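Local coordinates for colicin-M immunity protein (Escherichia coli, PDB 4AEQ) that protects cells carrying the colicin M plasmid against colicin M, and is seen here as the dimeric, domain-swapped part of the immunity protein, at residues Glu45-Thr50 with Phe71-Pro76; Glu52-Ser57 with Leu67-Lys72. All blocks are in the same frame, centred on the assembly; numbering follows the deposited sequence.

Both contacts use strand 66-74 of the four-stranded antiparallel sheet, first against strand 48-51, then against the loop after it; their centres lie about 16 Å apart. In contact 1 (45-50 with 71-76) the pairing is direct, backbone to backbone. In contact 2 (52-57 with 67-72) the chain has left strand 48-51, and most of the backbone bridging passes through water. F71 and K72 lie in both, but only K72 touches the opposing segment in both. The centres of contacts 1 and 2 sit about 15 Å and 13 Å from the centre of the chain, and both touch the second subunit: Y28 and V24 of that subunit reach contact 1, R21, V24 and D17 contact 2.

Contact 1 of 2, residues Glu45-Thr50 with Phe71-Pro76; sequences EIPKIT and FKAEGP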
loop_
_atom_site.group_PDB
_atom_site.type_symbol
_atom_site.label_atom_id
_atom_site.label_comp_id
_atom_site.label_asym_id
_atom_site.label_seq_id
_atom_site.Cartn_x
_atom_site.Cartn_y
_atom_site.Cartn_z
ATOM N N GLU A 45 0.817 16.388 7.012
ATOM C CA GLU A 45 1.338 15.269 6.231
ATOM C C GLU A 45 2.436 14.542 6.995
ATOM O O GLU A 45 2.777 13.401 6.681
ATOM C CB GLU A 45 1.902 15.757 4.894
ATOM C CG GLU A 45 0.910 15.749 3.746
ATOM C CD GLU A 45 1.563 16.098 2.422
ATOM O OE1 GLU A 45 2.764 16.448 2.426
ATOM O OE2 GLU A 45 0.880 16.019 1.380
ATOM N N ILE A 46 2.997 15.214 7.995
ATOM C CA ILE A 46 4.132 14.672 8.731
ATOM C C ILE A 46 3.870 14.626 10.231
ATOM O O ILE A 46 4.491 15.363 10.998
ATOM C CB ILE A 46 5.400 15.498 8.465
ATOM C CG1 ILE A 46 5.531 15.786 6.967
ATOM C CG2 ILE A 46 6.626 14.774 8.993
ATOM C CD1 ILE A 46 6.498 16.898 6.638
ATOM N N PRO A 47 2.952 13.745 10.660
ATOM C CA PRO A 47 2.635 13.607 12.083
ATOM C C PRO A 47 3.817 13.054 12.861
ATOM O O PRO A 47 4.710 12.444 12.269
ATOM C CB PRO A 47 1.495 12.585 12.085
ATOM C CG PRO A 47 1.676 11.812 10.830
ATOM C CD PRO A 47 2.186 12.803 9.827
ATOM N N LYS A 48 3.830 13.273 14.171
ATOM C CA LYS A 48 4.832 12.664 15.032
ATOM C C LYS A 48 4.408 11.228 15.290
ATOM O O LYS A 48 3.226 10.966 15.508
ATOM C CB LYS A 48 4.931 13.415 16.360
ATOM C CG LYS A 48 5.321 14.889 16.232
ATOM C CD LYS A 48 6.739 15.049 15.703
ATOM C CE LYS A 48 7.131 16.513 15.634
ATOM N NZ LYS A 48 7.022 17.191 16.961
ATOM N N ILE A 49 5.362 10.302 15.270
ATOM C CA ILE A 49 5.040 8.892 15.455
ATOM C C ILE A 49 5.467 8.406 16.836
ATOM O O ILE A 49 6.617 8.580 17.240
ATOM C CB ILE A 49 5.702 7.998 14.387
ATOM C CG1 ILE A 49 5.372 8.481 12.971
ATOM C CG2 ILE A 49 5.267 6.551 14.565
ATOM C CD1 ILE A 49 3.890 8.466 12.655
ATOM N N THR A 50 4.525 7.811 17.561
ATOM C CA THR A 50 4.851 7.175 18.829
ATOM C C THR A 50 4.632 5.673 18.709
ATOM O O THR A 50 3.713 5.214 18.039
ATOM C CB THR A 50 4.041 7.753 20.003
ATOM O OG1 THR A 50 2.658 7.820 19.647
ATOM C CG2 THR A 50 4.534 9.150 20.350
ATOM N N PHE A 71 1.325 1.704 16.154
ATOM C CA PHE A 71 1.858 3.033 16.425
ATOM C C PHE A 71 0.739 4.061 16.453
ATOM O O PHE A 71 -0.361 3.796 15.983
ATOM C CB PHE A 71 2.944 3.423 15.410
ATOM C CG PHE A 71 2.454 3.517 13.989
ATOM C CD1 PHE A 71 2.408 2.394 13.179
ATOM C CD2 PHE A 71 2.067 4.736 13.455
ATOM C CE1 PHE A 71 1.971 2.479 11.869
ATOM C CE2 PHE A 71 1.626 4.827 12.148
ATOM C CZ PHE A 71 1.578 3.700 11.353
ATOM N N LYS A 72 1.029 5.220 17.023
ATOM C CA LYS A 72 0.102 6.339 17.026
ATOM C C LYS A 72 0.719 7.486 16.241
ATOM O O LYS A 72 1.907 7.755 16.367
ATOM C CB LYS A 72 -0.187 6.783 18.458
ATOM C CG LYS A 72 -1.031 5.803 19.248
ATOM C CD LYS A 72 -1.026 6.131 20.733
ATOM C CE LYS A 72 0.323 5.816 21.360
ATOM N NZ LYS A 72 0.334 6.057 22.830
ATOM N N ALA A 73 -0.087 8.147 15.419
ATOM C CA ALA A 73 0.368 9.320 14.685
ATOM C C ALA A 73 -0.344 10.547 15.245
ATOM O O ALA A 73 -1.557 10.519 15.441
ATOM C CB ALA A 73 0.082 9.160 13.199
ATOM N N GLU A 74 0.411 11.611 15.503
ATOM C CA GLU A 74 -0.118 12.802 16.163
ATOM C C GLU A 74 0.124 14.053 15.333
ATOM O O GLU A 74 1.265 14.378 15.006
ATOM C CB GLU A 74 0.521 12.972 17.543
ATOM C CG GLU A 74 0.464 11.725 18.402
ATOM C CD GLU A 74 1.839 11.215 18.796
ATOM O OE1 GLU A 74 2.458 11.810 19.706
ATOM O OE2 GLU A 74 2.297 10.218 18.196
ATOM N N GLY A 75 -0.964 14.714 14.950
ATOM C CA GLY A 75 -0.906 16.017 14.317
ATOM C C GLY A 75 -1.395 17.107 15.252
ATOM O O GLY A 75 -1.798 16.833 16.382
ATOM N N PRO A 76 -1.368 18.361 14.788
ATOM C CA PRO A 76 -1.939 19.437 15.602
ATOM C C PRO A 76 -3.462 19.348 15.692
ATOM O O PRO A 76 -4.041 19.844 16.659
ATOM C CB PRO A 76 -1.514 20.703 14.854
ATOM C CG PRO A 76 -1.304 20.263 13.445
ATOM C CD PRO A 76 -0.805 18.847 13.519
#
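F71 opens the pairing of strand 48-51, outermost within this chain, with strand 66-74 in the four-stranded antiparallel sheet of the YebF/Cmi fold; the local strand axes run 156° apart. F71 CG sits between backbone N and carbonyl carbon (chi1 63°), and F71 CD2 meets I49 CG2 at 3.8 Å. F71 and Y28 of the second subunit meet edge-to-face. K72 forms a hydrogen-bonded pair with T50: T50 N gives a nearly straight 2.9 Å bond to K72 O, and K72 N returns one to T50 O. A73 faces I49 in a non-hydrogen-bonded pair, its CB lying 3.9 Å from I49 CD1 and touching P47. L42 of helix 17-42 packs on both P47 and A73. E74 makes the next hydrogen-bonded pair, K48 N to E74 O and E74 N to K48 O, both 2.9 Å. Its chain bends at chi2 (120°) toward strand 48-51, crossing T50 at about a right angle. E74 OE2 lies beside two acceptors, K48 O at 2.9 Å and K72 O at 3.1 Å, which could raise its proton affinity, though K79, in a long, weak ion pair with OE1, and T50 probably offset this. T50 OG1 donates to E74 OE2 over 2.8 Å from above the carboxylate plane.

Contact 2 of 2, residues Glu52-Ser57 with Leu67-Lys72; sequences EKIERS and LLVPFK
After strand 48-51 an irregular loop runs antiparallel beside strand 66-74 of the four-stranded antiparallel sheet, linked to it largely by water; the end-to-end directions differ by 171°. In the first shell, the guanidinium of R56 lies flat against L67, whose CD2 stands over the centre of one face, 3.7 Å from R56 CZ. I54 and V69 extend side by side, I54 CD1 reaching V69 CG2 at 4.0 Å, while I54 CG2 rests near L68 O. At the other end, P70 CG touches K53 O at 3.4 Å and lies 3.6 Å from E52 CB. The E52 and K72 chains cross at about a right angle, and E52 OE2, its position less sure, stays 4.1 Å from K72 NZ, beyond a salt bridge.

The backbone shell is mostly indirect. E52 N makes a weak 3.4 Å bond to P70 O, and one water donates to both E52 O and P70 O. Two more waters complete a ring between E55 and L68: one accepts from E55 N and donates to L68 O, the other accepts from L68 N at 2.9 Å and donates to E55 O.

Farther out, the second subunit also binds the loop: its R21 NH2 donates to E52 O, and R56 NH1 reaches OD1 of its D17 in a salt bridge and its V15 O in a hydrogen bond. R56 chi1 (51°) puts CG between N and the carbonyl carbon, and the bend at chi3 lays the guanidinium over L67 CD2.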
loop_
_atom_site.group_PDB
_atom_site.type_symbol
_atom_site.label_atom_id
_atom_site.label_comp_id
_atom_site.label_asym_id
_atom_site.label_seq_id
_atom_site.Cartn_x
_atom_site.Cartn_y
_atom_site.Cartn_z
ATOM N N GLU A 52 4.198 1.616 20.036
ATOM C CA GLU A 52 3.635 0.729 21.038
ATOM C C GLU A 52 4.376 -0.600 20.940
ATOM O O GLU A 52 4.976 -0.903 19.908
ATOM C CB GLU A 52 2.139 0.557 20.802
ATOM C CG GLU A 52 1.406 1.890 20.760
ATOM C CD GLU A 52 -0.079 1.755 20.505
ATOM O OE1 GLU A 52 -0.551 0.628 20.238
ATOM O OE2 GLU A 52 -0.775 2.790 20.571
ATOM N N LYS A 53 4.381 -1.373 22.020
ATOM C CA LYS A 53 5.162 -2.606 22.043
ATOM C C LYS A 53 4.773 -3.561 20.920
ATOM O O LYS A 53 3.593 -3.767 20.641
ATOM C CB LYS A 53 5.051 -3.312 23.396
ATOM C CG LYS A 53 5.791 -4.643 23.434
ATOM C CD LYS A 53 5.646 -5.334 24.777
ATOM C CE LYS A 53 4.212 -5.275 25.273
ATOM N NZ LYS A 53 3.890 -6.439 26.139
ATOM N N ILE A 54 5.782 -4.133 20.274
ATOM C CA ILE A 54 5.566 -5.129 19.239
ATOM C C ILE A 54 5.468 -6.522 19.856
ATOM O O ILE A 54 6.368 -6.951 20.580
ATOM C CB ILE A 54 6.714 -5.117 18.215
ATOM C CG1 ILE A 54 6.743 -3.784 17.459
ATOM C CG2 ILE A 54 6.582 -6.287 17.247
ATOM C CD1 ILE A 54 7.920 -3.637 16.515
ATOM N N GLU A 55 4.370 -7.220 19.579
ATOM C CA GLU A 55 4.227 -8.610 20.010
ATOM C C GLU A 55 4.619 -9.545 18.878
ATOM O O GLU A 55 3.945 -9.613 17.853
ATOM C CB GLU A 55 2.787 -8.920 20.432
ATOM C CG GLU A 55 2.289 -8.122 21.612
ATOM C CD GLU A 55 3.259 -8.139 22.770
ATOM O OE1 GLU A 55 3.902 -9.185 23.010
ATOM O OE2 GLU A 55 3.388 -7.093 23.432
ATOM N N ARG A 56 5.710 -10.271 19.064
ATOM C CA ARG A 56 6.113 -11.265 18.085
ATOM C C ARG A 56 6.380 -12.578 18.796
ATOM O O ARG A 56 6.761 -12.589 19.968
ATOM C CB ARG A 56 7.341 -10.794 17.305
ATOM C CG ARG A 56 8.486 -10.314 18.174
ATOM C CD ARG A 56 9.472 -9.488 17.361
ATOM N NE ARG A 56 10.026 -10.243 16.242
ATOM C CZ ARG A 56 10.853 -9.734 15.332
ATOM N NH1 ARG A 56 11.227 -8.462 15.404
ATOM N NH2 ARG A 56 11.310 -10.495 14.349
ATOM N N SER A 57 6.170 -13.682 18.091
ATOM C CA SER A 57 6.329 -14.998 18.689
ATOM C C SER A 57 7.770 -15.207 19.134
ATOM O O SER A 57 8.706 -14.882 18.404
ATOM C CB SER A 57 5.909 -16.093 17.707
ATOM O OG SER A 57 5.833 -17.353 18.349
ATOM N N LEU A 67 5.223 -8.988 10.651
ATOM C CA LEU A 67 5.415 -8.337 11.936
ATOM C C LEU A 67 4.346 -7.277 12.111
ATOM O O LEU A 67 4.156 -6.434 11.240
ATOM C CB LEU A 67 6.793 -7.680 12.018
ATOM C CG LEU A 67 8.010 -8.602 12.090
ATOM C CD1 LEU A 67 9.278 -7.771 12.268
ATOM C CD2 LEU A 67 7.849 -9.598 13.228
ATOM N N LEU A 68 3.652 -7.312 13.238
ATOM C CA LEU A 68 2.623 -6.318 13.509
ATOM C C LEU A 68 3.221 -5.190 14.343
ATOM O O LEU A 68 3.599 -5.392 15.493
ATOM C CB LEU A 68 1.443 -6.966 14.239
ATOM C CG LEU A 68 0.219 -6.091 14.515
ATOM C CD1 LEU A 68 -0.365 -5.568 13.215
ATOM C CD2 LEU A 68 -0.826 -6.877 15.294
ATOM N N VAL A 69 3.306 -4.004 13.751
ATOM C CA VAL A 69 3.878 -2.845 14.401
ATOM C C VAL A 69 2.781 -1.825 14.656
ATOM O O VAL A 69 2.354 -1.115 13.743
ATOM C CB VAL A 69 4.917 -2.197 13.470
ATOM C CG1 VAL A 69 5.590 -1.009 14.142
ATOM C CG2 VAL A 69 5.943 -3.235 13.017
ATOM N N PRO A 70 2.337 -1.729 15.914
ATOM C CA PRO A 70 1.356 -0.721 16.316
ATOM C C PRO A 70 2.019 0.629 16.503
ATOM O O PRO A 70 3.149 0.691 16.988
ATOM C CB PRO A 70 0.841 -1.254 17.651
ATOM C CG PRO A 70 1.992 -2.009 18.211
ATOM C CD PRO A 70 2.707 -2.617 17.030
ATOM N N PHE A 71 1.325 1.704 16.154
ATOM C CA PHE A 71 1.858 3.033 16.425
ATOM C C PHE A 71 0.739 4.061 16.453
ATOM O O PHE A 71 -0.361 3.796 15.983
ATOM C CB PHE A 71 2.944 3.423 15.410
ATOM C CG PHE A 71 2.454 3.517 13.989
ATOM C CD1 PHE A 71 2.408 2.394 13.179
ATOM C CD2 PHE A 71 2.067 4.736 13.455
ATOM C CE1 PHE A 71 1.971 2.479 11.869
ATOM C CE2 PHE A 71 1.626 4.827 12.148
ATOM C CZ PHE A 71 1.578 3.700 11.353
ATOM N N LYS A 72 1.029 5.220 17.023
ATOM C CA LYS A 72 0.102 6.339 17.026
ATOM C C LYS A 72 0.719 7.486 16.241
ATOM O O LYS A 72 1.907 7.755 16.367
ATOM C CB LYS A 72 -0.187 6.783 18.458
ATOM C CG LYS A 72 -1.031 5.803 19.248
ATOM C CD LYS A 72 -1.026 6.131 20.733
ATOM C CE LYS A 72 0.323 5.816 21.360
ATOM N NZ LYS A 72 0.334 6.057 22.830
HETATM O O HOH W 1 5.610 -0.384 17.432
HETATM O O HOH W 2 2.412 -6.426 17.719
HETATM O O HOH W 3 4.157 -9.281 15.252
#